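Local coordinates for phosphodiesterase (Candida albicans, PDB 6CPU), which is a largely helical member of the phosphodiesterase family, with an HD-type domain and with zinc and magnesium ions bound in the model, at residues A[80-85]-A[184-189]; A[23-28]-A[89-94]; A[30-35]-A[46-51]; A[178-183]-A[391-396]. All blocks are in the same frame, centred on the assembly; numbering follows the deposited sequence.

How the contacts relate
Contacts 2 and 3 lie closest, with centres about 6 Å apart, and form one apolar layer between the parallel sheet and helices 25-34 and 84-94: Ile91 CD1 touches Leu32 CD1 at 3.6 Å. Contact 1, its centre about 9 Å from that of contact 2, continues that layer where the chain enters helix 84-94, and brings in helix 177-193. An earlier turn of the same helix forms contact 4 with the end of helix 377-394, part of the phosphodiesterase domain; the centres of contacts 1 and 4 are about 13 Å apart. Phe93 of contact 2 also reaches Ile393. Contacts 3 and 4, about 22 Å apart between centres, do not touch. None of the zinc ligands, His278, His349, Asp350 and Asp462, belongs to these segments.

Contact 1. Residues A[80-85]-A[184-189]; sequences DNLPFS and IYLYRL
Leu82 O and Asp80 O both accept hydrogen bonds from Lys87 NZ, and this shared grip probably steadies the turn that presents the Leu82 side chain to Leu186 and Leu189. The turn leads into helix 84-94, with Pro83 at the N-cap position, so the contact is a loop-to-helix junction: the entry of one helix sits against the flank of another, helix 177-193. At its far end the turn is tied to helix 25-34, where Asp80 OD1 accepts from Lys26 N.

Leu82 does all the work from its side. With chi1 at -72°, its CG stands beside the backbone N and anti to the carbonyl carbon, and the forked end meets Leu186 and Leu189, which are three residues apart and so lie on the same flank of helix 177-193. The two methyls divide the task. CD1 goes to Leu186 CD2 at 3.6 Å, while CD2 lies alongside Leu189 CD2 at 3.8 Å, these two side chains passing each other in opposite directions. Leu186 CD2 is touched by both branches, Leu82 CD2 lying 3.9 Å from it. Toward the outside, the Tyr185 ring borders the leucines, its CE1 4.4 Å from Leu82 CD2.

Contact 2. Residues A[23-28]-A[89-94]; sequences DTFKHL and LLIQFF
Phe25 holds its CG anti to the backbone N, chi1 -173°, which carries the ring out from the first turn of helix 25-34 to the side of helix 84-94. Ile91 meets it with CG1 swung beside its own backbone N, chi1 -69°, so that the ethyl branch, rather than CG2, faces the phenyl group. The far rim of the ring thus meets two aliphatic residues adjacent in sequence, Leu90 and Ile91. The two helices pack their side chains together over one face of the parallel sheet, where Ile91 also leans on Ile100 and Met102 of strand 100-103.

Ile91 CG1 comes in at the ring's edge, near its plane, 4.1 Å from Phe25 CZ, and Ile91 CD1 lies 4.1 Å from Phe25 CE1. Leu90 CD1 approaches Phe25 CE2 obliquely at 4.2 Å. Both aliphatic chains run past the ring in the opposite sense.

The polar groups sit on the other side of Phe25, at the helix start. Thr24 is the N-cap: its OG1 accepts from His27 N at 3.0 Å. His27 then sends ND1 back to Asp23 OD1, 2.8 Å away and nearly straight at 174°; the oxygen uses its syn lone pair and lies almost in the imidazole plane, which fixes the rotation of that ring.

Between the helices, then, the attraction is dispersion and burial of hydrocarbon alone, while the cap orients the turn from which Phe25 projects; the Asp23 carboxylate would probably favour the ND1 proton and could stabilise a doubly protonated imidazole.

Contact 3. Residues A[30-35]-A[46-51]; sequences CHLFKK and IVIIFP
Leu32 and Ile48 meet in the fully buried half of this contact; in the other half a partly exposed Lys35 lies over Ile46, itself still buried, yet the shorter approach is in this second half. Leu32 CD1 rests 4.2 Å from Ile48 CD1, a modest touch between methyl ends. What makes the first half dense is the company around it: Leu5 of strand 2-6 reaches Leu32, Ile91 of helix 84-94 lies against both Leu32 and Ile48, and Ile100 backs Ile48 from strand 100-103.

Lys35 is the transition from core to surface. It meets Ile46 tip to tip, CE coming to 3.7 Å from Ile46 CD1, with Lys35 CD a little farther at 4.0 Å from the same methyl. Beyond CE the chain bends, chi4 -78°, and the kink takes the ammonium nitrogen to Glu3, where Lys35 NZ makes a salt bridge with OE2. His31 NE2 hydrogen-bonds to that same atom, so one carboxylate oxygen serves two side chains four residues apart. The lysine thus gives its methylenes to the apolar layer and its charge to the border.

Ile46 and Ile48, two residues apart, present the same face of the strand to helix 25-34. The strand itself lies between strands 2-6 and 100-103, held to each by backbone hydrogen bonds. Following strand 16-21, helix 25-34 lies against the sheet before the chain enters strand 46-49, which runs parallel to strand 16-21 with strand 2-6 between them: the layout of a beta-alpha-beta crossover in a parallel sheet.

Contact 4. Residues A[178-183]-A[391-396]; sequences IATNQL and LRICWP
The two backbones come close where Leu183 and Ile393 face each other, their CA atoms 6.7 Å apart. Segment 178-183 is regular helix within 177-193, whereas 391-394 is the last turn of helix 377-394; Trp395 then leaves helical geometry and occupies the N-cap position of helix 396-400. The contact thus joins a helix flank to a helix end.

Ile393 is the apolar centre of the contact. Its chi2 of -51° folds the ethyl branch so that CD1 reaches Thr180 CG2 at 3.9 Å and Leu183 CB at 4.0 Å, while its other branch, CG2, rests 3.9 Å from Leu183 O.

Beside it Thr180 points CG2 at the Arg392 guanidinium, sitting over the centre of one face, 3.7 Å from CZ, the two side chains crossing at about a right angle. Thr180 OG1 hydrogen-bonds with Arg175 NE and Ser176 O. A water lies at the edge of the guanidinium, in its plane: it accepts from Arg392 NH2 at 2.7 Å and donates to Asn181 OD1 at 2.7 Å.

Arg392 therefore splits its chemistry: the flat face packs on a methyl, while the NH2 edge keeps a water and a long, weak ion pair with Glu177, which probably help to offset the charge beside the apolar seam.

Contact 1. Residues A[80-85]-A[184-189]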
# COMPACT_ATOMS: atom_id res chain seq x y z
N ASP A 80 -8.66 3.43 27.57
CA ASP A 80 -9.67 2.60 28.21
C ASP A 80 -10.82 3.44 28.80
O ASP A 80 -11.96 3.00 28.82
CB ASP A 80 -9.03 1.72 29.30
CG ASP A 80 -8.02 0.70 28.72
OD1 ASP A 80 -8.04 0.41 27.50
OD2 ASP A 80 -7.21 0.16 29.52
N ASN A 81 -10.50 4.66 29.23
CA ASN A 81 -11.47 5.56 29.85
C ASN A 81 -12.17 6.54 28.91
O ASN A 81 -12.89 7.43 29.39
CB ASN A 81 -10.79 6.31 31.00
CG ASN A 81 -10.42 5.38 32.15
OD1 ASN A 81 -11.26 4.62 32.64
ND2 ASN A 81 -9.17 5.44 32.59
N LEU A 82 -11.99 6.39 27.59
CA LEU A 82 -12.65 7.27 26.63
C LEU A 82 -14.16 7.15 26.72
O LEU A 82 -14.67 6.05 26.91
CB LEU A 82 -12.26 6.92 25.18
CG LEU A 82 -10.85 7.26 24.72
CD1 LEU A 82 -10.62 6.60 23.36
CD2 LEU A 82 -10.60 8.77 24.64
N PRO A 83 -14.88 8.26 26.55
CA PRO A 83 -16.33 8.13 26.39
C PRO A 83 -16.66 7.26 25.18
O PRO A 83 -15.83 7.12 24.27
CB PRO A 83 -16.81 9.56 26.15
CG PRO A 83 -15.65 10.46 26.35
CD PRO A 83 -14.41 9.63 26.28
N PHE A 84 -17.86 6.69 25.17
CA PHE A 84 -18.27 5.82 24.08
C PHE A 84 -18.17 6.51 22.72
O PHE A 84 -17.75 5.90 21.73
CB PHE A 84 -19.67 5.27 24.30
CG PHE A 84 -20.22 4.54 23.11
CD1 PHE A 84 -19.78 3.27 22.80
CD2 PHE A 84 -21.15 5.15 22.27
CE1 PHE A 84 -20.26 2.60 21.69
CE2 PHE A 84 -21.64 4.48 21.16
CZ PHE A 84 -21.20 3.20 20.87
N SER A 85 -18.56 7.79 22.66
CA SER A 85 -18.47 8.56 21.42
C SER A 85 -17.06 8.57 20.82
O SER A 85 -16.91 8.43 19.60
CB SER A 85 -18.97 10.00 21.63
OG SER A 85 -18.06 10.75 22.42
N ILE A 184 -6.87 13.22 15.43
CA ILE A 184 -5.45 13.45 15.71
C ILE A 184 -5.16 13.15 17.18
O ILE A 184 -4.14 12.54 17.52
CB ILE A 184 -5.02 14.89 15.34
CG1 ILE A 184 -5.02 15.09 13.82
CG2 ILE A 184 -3.62 15.21 15.87
CD1 ILE A 184 -4.84 16.51 13.35
N TYR A 185 -6.08 13.57 18.04
CA TYR A 185 -5.97 13.34 19.48
C TYR A 185 -5.97 11.84 19.80
O TYR A 185 -5.16 11.37 20.59
CB TYR A 185 -7.12 14.05 20.19
CG TYR A 185 -7.30 13.61 21.63
CD1 TYR A 185 -8.36 12.80 22.01
CD2 TYR A 185 -6.40 14.02 22.61
CE1 TYR A 185 -8.52 12.40 23.32
CE2 TYR A 185 -6.55 13.63 23.92
CZ TYR A 185 -7.61 12.82 24.28
OH TYR A 185 -7.74 12.44 25.59
N LEU A 186 -6.87 11.11 19.16
CA LEU A 186 -6.97 9.66 19.36
C LEU A 186 -5.76 8.94 18.77
O LEU A 186 -5.29 7.97 19.33
CB LEU A 186 -8.27 9.14 18.76
CG LEU A 186 -9.57 9.62 19.42
CD1 LEU A 186 -10.80 9.27 18.60
CD2 LEU A 186 -9.71 9.05 20.82
N TYR A 187 -5.24 9.43 17.65
CA TYR A 187 -4.02 8.88 17.06
C TYR A 187 -2.86 9.01 18.05
O TYR A 187 -2.14 8.05 18.34
CB TYR A 187 -3.70 9.60 15.76
CG TYR A 187 -2.38 9.20 15.13
CD1 TYR A 187 -2.16 7.89 14.72
CD2 TYR A 187 -1.38 10.14 14.93
CE1 TYR A 187 -0.95 7.53 14.13
CE2 TYR A 187 -0.19 9.79 14.34
CZ TYR A 187 0.02 8.48 13.95
OH TYR A 187 1.22 8.14 13.37
N ARG A 188 -2.71 10.21 18.62
CA ARG A 188 -1.62 10.47 19.56
C ARG A 188 -1.77 9.66 20.85
O ARG A 188 -0.77 9.22 21.42
CB ARG A 188 -1.52 11.97 19.83
CG ARG A 188 -1.16 12.80 18.61
CD ARG A 188 0.30 12.61 18.20
NE ARG A 188 0.54 12.96 16.80
CZ ARG A 188 1.70 12.79 16.17
NH1 ARG A 188 2.75 12.30 16.81
NH2 ARG A 188 1.82 13.12 14.89
N LEU A 189 -3.00 9.43 21.28
CA LEU A 189 -3.30 8.60 22.44
C LEU A 189 -2.80 7.18 22.21
O LEU A 189 -2.18 6.57 23.08
CB LEU A 189 -4.80 8.61 22.74
CG LEU A 189 -5.30 8.74 24.17
CD1 LEU A 189 -4.67 9.94 24.88
CD2 LEU A 189 -6.81 8.88 24.14

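Contact 2. Residues A[23-28]-A[89-94]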
# COMPACT_ATOMS: atom_id res chain seq x y z
N ASP A 23 -10.06 -7.52 28.37
CA ASP A 23 -10.05 -6.82 29.65
C ASP A 23 -9.96 -5.32 29.46
O ASP A 23 -10.42 -4.56 30.32
CB ASP A 23 -8.91 -7.34 30.54
CG ASP A 23 -7.53 -7.09 29.95
OD1 ASP A 23 -7.39 -6.95 28.71
OD2 ASP A 23 -6.55 -7.05 30.74
N THR A 24 -9.36 -4.88 28.35
CA THR A 24 -9.16 -3.45 28.09
C THR A 24 -9.41 -3.11 26.62
O THR A 24 -9.25 -3.96 25.74
CB THR A 24 -7.72 -3.01 28.42
OG1 THR A 24 -6.79 -3.63 27.53
CG2 THR A 24 -7.33 -3.37 29.86
N PHE A 25 -9.79 -1.86 26.37
CA PHE A 25 -10.01 -1.35 25.02
C PHE A 25 -8.69 -1.37 24.26
O PHE A 25 -8.66 -1.69 23.07
CB PHE A 25 -10.58 0.08 25.08
CG PHE A 25 -11.02 0.64 23.74
CD1 PHE A 25 -11.77 -0.12 22.85
CD2 PHE A 25 -10.71 1.95 23.39
CE1 PHE A 25 -12.18 0.42 21.63
CE2 PHE A 25 -11.12 2.49 22.18
CZ PHE A 25 -11.85 1.72 21.30
N LYS A 26 -7.60 -1.05 24.96
CA LYS A 26 -6.28 -1.09 24.35
C LYS A 26 -5.96 -2.48 23.78
O LYS A 26 -5.48 -2.60 22.66
CB LYS A 26 -5.20 -0.65 25.34
CG LYS A 26 -3.82 -0.62 24.72
CD LYS A 26 -2.75 -0.17 25.72
CE LYS A 26 -2.06 -1.34 26.39
NZ LYS A 26 -0.95 -0.85 27.25
N HIS A 27 -6.22 -3.53 24.56
CA HIS A 27 -5.97 -4.87 24.06
C HIS A 27 -6.87 -5.25 22.86
O HIS A 27 -6.42 -5.91 21.91
CB HIS A 27 -6.07 -5.90 25.18
CG HIS A 27 -4.90 -5.89 26.12
ND1 HIS A 27 -5.01 -6.27 27.44
CD2 HIS A 27 -3.61 -5.54 25.93
CE1 HIS A 27 -3.83 -6.17 28.02
NE2 HIS A 27 -2.96 -5.73 27.13
N LEU A 28 -8.12 -4.80 22.90
CA LEU A 28 -9.04 -4.97 21.76
C LEU A 28 -8.49 -4.29 20.49
O LEU A 28 -8.47 -4.88 19.41
CB LEU A 28 -10.43 -4.43 22.12
CG LEU A 28 -11.58 -4.84 21.19
CD1 LEU A 28 -12.92 -4.79 21.92
CD2 LEU A 28 -11.63 -3.96 19.96
N LEU A 89 -15.72 6.57 17.57
CA LEU A 89 -15.02 7.35 16.55
C LEU A 89 -13.70 6.67 16.14
O LEU A 89 -13.40 6.56 14.94
CB LEU A 89 -14.74 8.77 17.05
CG LEU A 89 -13.93 9.72 16.16
CD1 LEU A 89 -14.58 9.85 14.80
CD2 LEU A 89 -13.77 11.09 16.82
N LEU A 90 -12.95 6.21 17.15
CA LEU A 90 -11.69 5.52 16.91
C LEU A 90 -11.89 4.27 16.02
O LEU A 90 -11.18 4.08 15.04
CB LEU A 90 -11.05 5.13 18.24
CG LEU A 90 -9.57 4.71 18.24
CD1 LEU A 90 -8.93 4.96 19.61
CD2 LEU A 90 -9.39 3.25 17.85
N ILE A 91 -12.83 3.42 16.38
CA ILE A 91 -13.12 2.18 15.64
C ILE A 91 -13.62 2.50 14.22
O ILE A 91 -13.14 1.93 13.23
CB ILE A 91 -14.16 1.32 16.40
CG1 ILE A 91 -13.56 0.74 17.70
CG2 ILE A 91 -14.70 0.19 15.55
CD1 ILE A 91 -12.25 -0.02 17.53
N GLN A 92 -14.58 3.41 14.12
CA GLN A 92 -15.14 3.82 12.83
C GLN A 92 -14.06 4.30 11.84
O GLN A 92 -14.11 3.97 10.65
CB GLN A 92 -16.17 4.92 13.07
CG GLN A 92 -17.08 5.25 11.92
CD GLN A 92 -17.98 6.44 12.20
OE1 GLN A 92 -17.58 7.40 12.90
NE2 GLN A 92 -19.18 6.41 11.67
N PHE A 93 -13.12 5.11 12.33
CA PHE A 93 -12.12 5.74 11.47
C PHE A 93 -10.93 4.84 11.22
O PHE A 93 -10.55 4.61 10.07
CB PHE A 93 -11.62 7.07 12.05
CG PHE A 93 -10.61 7.75 11.16
CD1 PHE A 93 -11.03 8.41 10.01
CD2 PHE A 93 -9.26 7.71 11.44
CE1 PHE A 93 -10.12 9.03 9.18
CE2 PHE A 93 -8.34 8.32 10.62
CZ PHE A 93 -8.77 8.99 9.48
N PHE A 94 -10.31 4.35 12.29
CA PHE A 94 -9.08 3.57 12.14
C PHE A 94 -9.32 2.14 11.69
O PHE A 94 -8.41 1.52 11.16
CB PHE A 94 -8.25 3.59 13.41
CG PHE A 94 -7.76 4.96 13.78
CD1 PHE A 94 -6.65 5.51 13.15
CD2 PHE A 94 -8.44 5.72 14.72
CE1 PHE A 94 -6.21 6.78 13.48
CE2 PHE A 94 -8.01 7.00 15.03
CZ PHE A 94 -6.90 7.53 14.42

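Contact 3. Residues A[30-35]-A[46-51]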
# COMPACT_ATOMS: atom_id res chain seq x y z
N CYS A 30 -5.35 -3.61 19.84
CA CYS A 30 -4.16 -4.33 19.39
C CYS A 30 -4.53 -5.57 18.58
O CYS A 30 -3.88 -5.88 17.59
CB CYS A 30 -3.27 -4.70 20.56
SG CYS A 30 -2.46 -3.27 21.30
N HIS A 31 -5.58 -6.26 19.01
CA HIS A 31 -6.12 -7.40 18.26
C HIS A 31 -6.52 -6.96 16.84
O HIS A 31 -6.24 -7.67 15.87
CB HIS A 31 -7.32 -7.95 19.02
CG HIS A 31 -8.07 -9.04 18.32
ND1 HIS A 31 -7.63 -10.35 18.29
CD2 HIS A 31 -9.25 -9.03 17.68
CE1 HIS A 31 -8.50 -11.09 17.64
NE2 HIS A 31 -9.50 -10.32 17.25
N LEU A 32 -7.18 -5.80 16.74
CA LEU A 32 -7.62 -5.29 15.45
C LEU A 32 -6.45 -4.90 14.56
O LEU A 32 -6.48 -5.19 13.38
CB LEU A 32 -8.57 -4.10 15.62
CG LEU A 32 -9.89 -4.41 16.31
CD1 LEU A 32 -10.64 -3.11 16.47
CD2 LEU A 32 -10.72 -5.41 15.51
N PHE A 33 -5.43 -4.23 15.12
CA PHE A 33 -4.24 -3.82 14.33
C PHE A 33 -3.55 -5.03 13.68
O PHE A 33 -3.03 -4.91 12.57
CB PHE A 33 -3.22 -3.04 15.16
CG PHE A 33 -3.49 -1.55 15.23
CD1 PHE A 33 -3.59 -0.77 14.08
CD2 PHE A 33 -3.59 -0.91 16.46
CE1 PHE A 33 -3.81 0.59 14.16
CE2 PHE A 33 -3.80 0.45 16.54
CZ PHE A 33 -3.91 1.20 15.39
N LYS A 34 -3.55 -6.17 14.38
CA LYS A 34 -2.85 -7.36 13.91
C LYS A 34 -3.55 -8.09 12.77
O LYS A 34 -2.93 -8.90 12.09
CB LYS A 34 -2.59 -8.33 15.07
CG LYS A 34 -1.47 -7.85 15.97
CD LYS A 34 -0.99 -8.90 16.96
CE LYS A 34 -1.95 -9.05 18.11
NZ LYS A 34 -1.29 -9.81 19.22
N LYS A 35 -4.82 -7.77 12.53
CA LYS A 35 -5.58 -8.41 11.45
C LYS A 35 -4.98 -8.26 10.04
O LYS A 35 -5.13 -9.17 9.20
CB LYS A 35 -7.04 -7.96 11.49
CG LYS A 35 -7.74 -8.57 12.70
CD LYS A 35 -9.22 -8.34 12.69
CE LYS A 35 -9.88 -9.14 13.80
NZ LYS A 35 -10.02 -10.58 13.43
N ILE A 46 -17.43 -8.48 11.99
CA ILE A 46 -16.93 -8.36 13.35
C ILE A 46 -17.93 -7.52 14.14
O ILE A 46 -18.32 -6.43 13.72
CB ILE A 46 -15.53 -7.72 13.39
CG1 ILE A 46 -14.51 -8.66 12.74
CG2 ILE A 46 -15.13 -7.37 14.83
CD1 ILE A 46 -13.16 -8.02 12.53
N VAL A 47 -18.34 -8.05 15.30
CA VAL A 47 -19.24 -7.32 16.21
C VAL A 47 -18.45 -6.92 17.44
O VAL A 47 -17.81 -7.77 18.07
CB VAL A 47 -20.45 -8.18 16.64
CG1 VAL A 47 -21.31 -7.42 17.64
CG2 VAL A 47 -21.28 -8.61 15.44
N ILE A 48 -18.45 -5.63 17.77
CA ILE A 48 -17.81 -5.15 19.00
C ILE A 48 -18.89 -4.74 20.00
O ILE A 48 -19.74 -3.92 19.69
CB ILE A 48 -16.83 -4.00 18.74
CG1 ILE A 48 -15.76 -4.43 17.73
CG2 ILE A 48 -16.15 -3.57 20.04
CD1 ILE A 48 -14.77 -3.34 17.38
N ILE A 49 -18.83 -5.32 21.20
CA ILE A 49 -19.80 -5.03 22.27
C ILE A 49 -19.14 -4.14 23.30
O ILE A 49 -18.18 -4.54 23.97
CB ILE A 49 -20.32 -6.33 22.94
CG1 ILE A 49 -20.73 -7.34 21.87
CG2 ILE A 49 -21.52 -6.02 23.84
CD1 ILE A 49 -21.17 -8.69 22.42
N PHE A 50 -19.63 -2.91 23.39
CA PHE A 50 -19.21 -1.94 24.40
C PHE A 50 -20.17 -1.95 25.59
O PHE A 50 -21.28 -2.47 25.48
CB PHE A 50 -19.21 -0.52 23.81
CG PHE A 50 -18.14 -0.29 22.79
CD1 PHE A 50 -16.87 0.09 23.17
CD2 PHE A 50 -18.41 -0.46 21.44
CE1 PHE A 50 -15.88 0.31 22.23
CE2 PHE A 50 -17.43 -0.24 20.49
CZ PHE A 50 -16.16 0.15 20.89
N PRO A 51 -19.74 -1.39 26.73
CA PRO A 51 -20.65 -1.18 27.87
C PRO A 51 -21.76 -0.19 27.54
O PRO A 51 -21.52 0.76 26.78
CB PRO A 51 -19.75 -0.61 28.97
CG PRO A 51 -18.35 -0.84 28.53
CD PRO A 51 -18.36 -0.96 27.04

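Contact 4. Residues A[178-183]-A[391-396]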
# COMPACT_ATOMS: atom_id res chain seq x y z
N ILE A 178 -13.19 20.07 13.68
CA ILE A 178 -13.36 19.48 15.02
C ILE A 178 -13.19 17.96 15.00
O ILE A 178 -12.56 17.38 15.87
CB ILE A 178 -14.74 19.82 15.62
CG1 ILE A 178 -14.82 21.30 16.00
CG2 ILE A 178 -15.05 18.95 16.84
CD1 ILE A 178 -16.23 21.80 16.22
N ALA A 179 -13.78 17.31 14.00
CA ALA A 179 -13.62 15.86 13.89
C ALA A 179 -12.16 15.52 13.60
O ALA A 179 -11.63 14.57 14.15
CB ALA A 179 -14.54 15.29 12.83
N THR A 180 -11.52 16.31 12.73
CA THR A 180 -10.13 16.10 12.37
C THR A 180 -9.20 16.18 13.58
O THR A 180 -8.31 15.34 13.75
CB THR A 180 -9.70 17.09 11.27
OG1 THR A 180 -10.42 16.78 10.06
CG2 THR A 180 -8.20 17.04 10.99
N ASN A 181 -9.39 17.18 14.43
CA ASN A 181 -8.52 17.31 15.59
C ASN A 181 -8.75 16.26 16.65
O ASN A 181 -7.81 15.88 17.36
CB ASN A 181 -8.64 18.72 16.20
CG ASN A 181 -8.08 19.78 15.28
OD1 ASN A 181 -7.07 19.58 14.61
ND2 ASN A 181 -8.73 20.93 15.27
N GLN A 182 -9.99 15.76 16.73
CA GLN A 182 -10.33 14.67 17.63
C GLN A 182 -9.66 13.36 17.17
O GLN A 182 -9.14 12.61 17.99
CB GLN A 182 -11.85 14.51 17.73
CG GLN A 182 -12.35 13.67 18.89
CD GLN A 182 -12.06 14.29 20.26
OE1 GLN A 182 -12.27 13.65 21.29
NE2 GLN A 182 -11.58 15.52 20.28
N LEU A 183 -9.68 13.09 15.86
CA LEU A 183 -8.95 11.92 15.33
C LEU A 183 -7.44 12.01 15.57
O LEU A 183 -6.81 11.00 15.85
CB LEU A 183 -9.21 11.74 13.82
CG LEU A 183 -10.64 11.31 13.50
CD1 LEU A 183 -10.86 11.33 12.02
CD2 LEU A 183 -10.97 9.93 14.06
N LEU A 391 -2.30 11.07 5.89
CA LEU A 391 -1.31 12.10 6.26
C LEU A 391 -1.92 13.27 7.03
O LEU A 391 -1.28 13.79 7.94
CB LEU A 391 -0.54 12.60 5.03
CG LEU A 391 0.32 11.58 4.27
CD1 LEU A 391 0.91 12.20 3.02
CD2 LEU A 391 1.43 11.01 5.16
N ARG A 392 -3.16 13.66 6.70
CA ARG A 392 -3.81 14.78 7.41
C ARG A 392 -3.95 14.50 8.90
O ARG A 392 -3.86 15.42 9.72
CB ARG A 392 -5.19 15.09 6.80
CG ARG A 392 -5.96 16.24 7.46
CD ARG A 392 -5.23 17.56 7.27
NE ARG A 392 -5.82 18.65 8.06
CZ ARG A 392 -5.54 18.94 9.33
NH1 ARG A 392 -4.69 18.21 10.05
NH2 ARG A 392 -6.16 19.97 9.90
N ILE A 393 -4.18 13.23 9.24
CA ILE A 393 -4.30 12.78 10.63
C ILE A 393 -2.95 12.40 11.24
O ILE A 393 -2.62 12.83 12.35
CB ILE A 393 -5.29 11.59 10.74
CG1 ILE A 393 -6.66 11.97 10.17
CG2 ILE A 393 -5.39 11.06 12.17
CD1 ILE A 393 -7.26 13.26 10.70
N CYS A 394 -2.15 11.60 10.53
CA CYS A 394 -0.91 11.05 11.07
C CYS A 394 0.32 11.96 10.98
O CYS A 394 1.21 11.84 11.81
CB CYS A 394 -0.56 9.75 10.36
SG CYS A 394 -1.79 8.48 10.67
N TRP A 395 0.37 12.83 9.98
CA TRP A 395 1.58 13.60 9.69
C TRP A 395 1.23 14.97 9.05
O TRP A 395 1.79 15.33 8.01
CB TRP A 395 2.49 12.77 8.77
CG TRP A 395 3.96 13.03 8.90
CD1 TRP A 395 4.57 14.07 9.55
CD2 TRP A 395 5.01 12.25 8.33
NE1 TRP A 395 5.93 13.97 9.43
CE2 TRP A 395 6.23 12.86 8.68
CE3 TRP A 395 5.04 11.08 7.56
CZ2 TRP A 395 7.47 12.35 8.28
CZ3 TRP A 395 6.27 10.57 7.17
CH2 TRP A 395 7.47 11.20 7.52
N PRO A 396 0.31 15.72 9.67
CA PRO A 396 -0.15 16.98 9.06
C PRO A 396 0.96 18.00 8.80
O PRO A 396 0.90 18.74 7.81
CB PRO A 396 -1.16 17.53 10.08
CG PRO A 396 -0.87 16.83 11.35
CD PRO A 396 -0.35 15.48 10.96
O HOH W 1 -5.89 20.71 12.48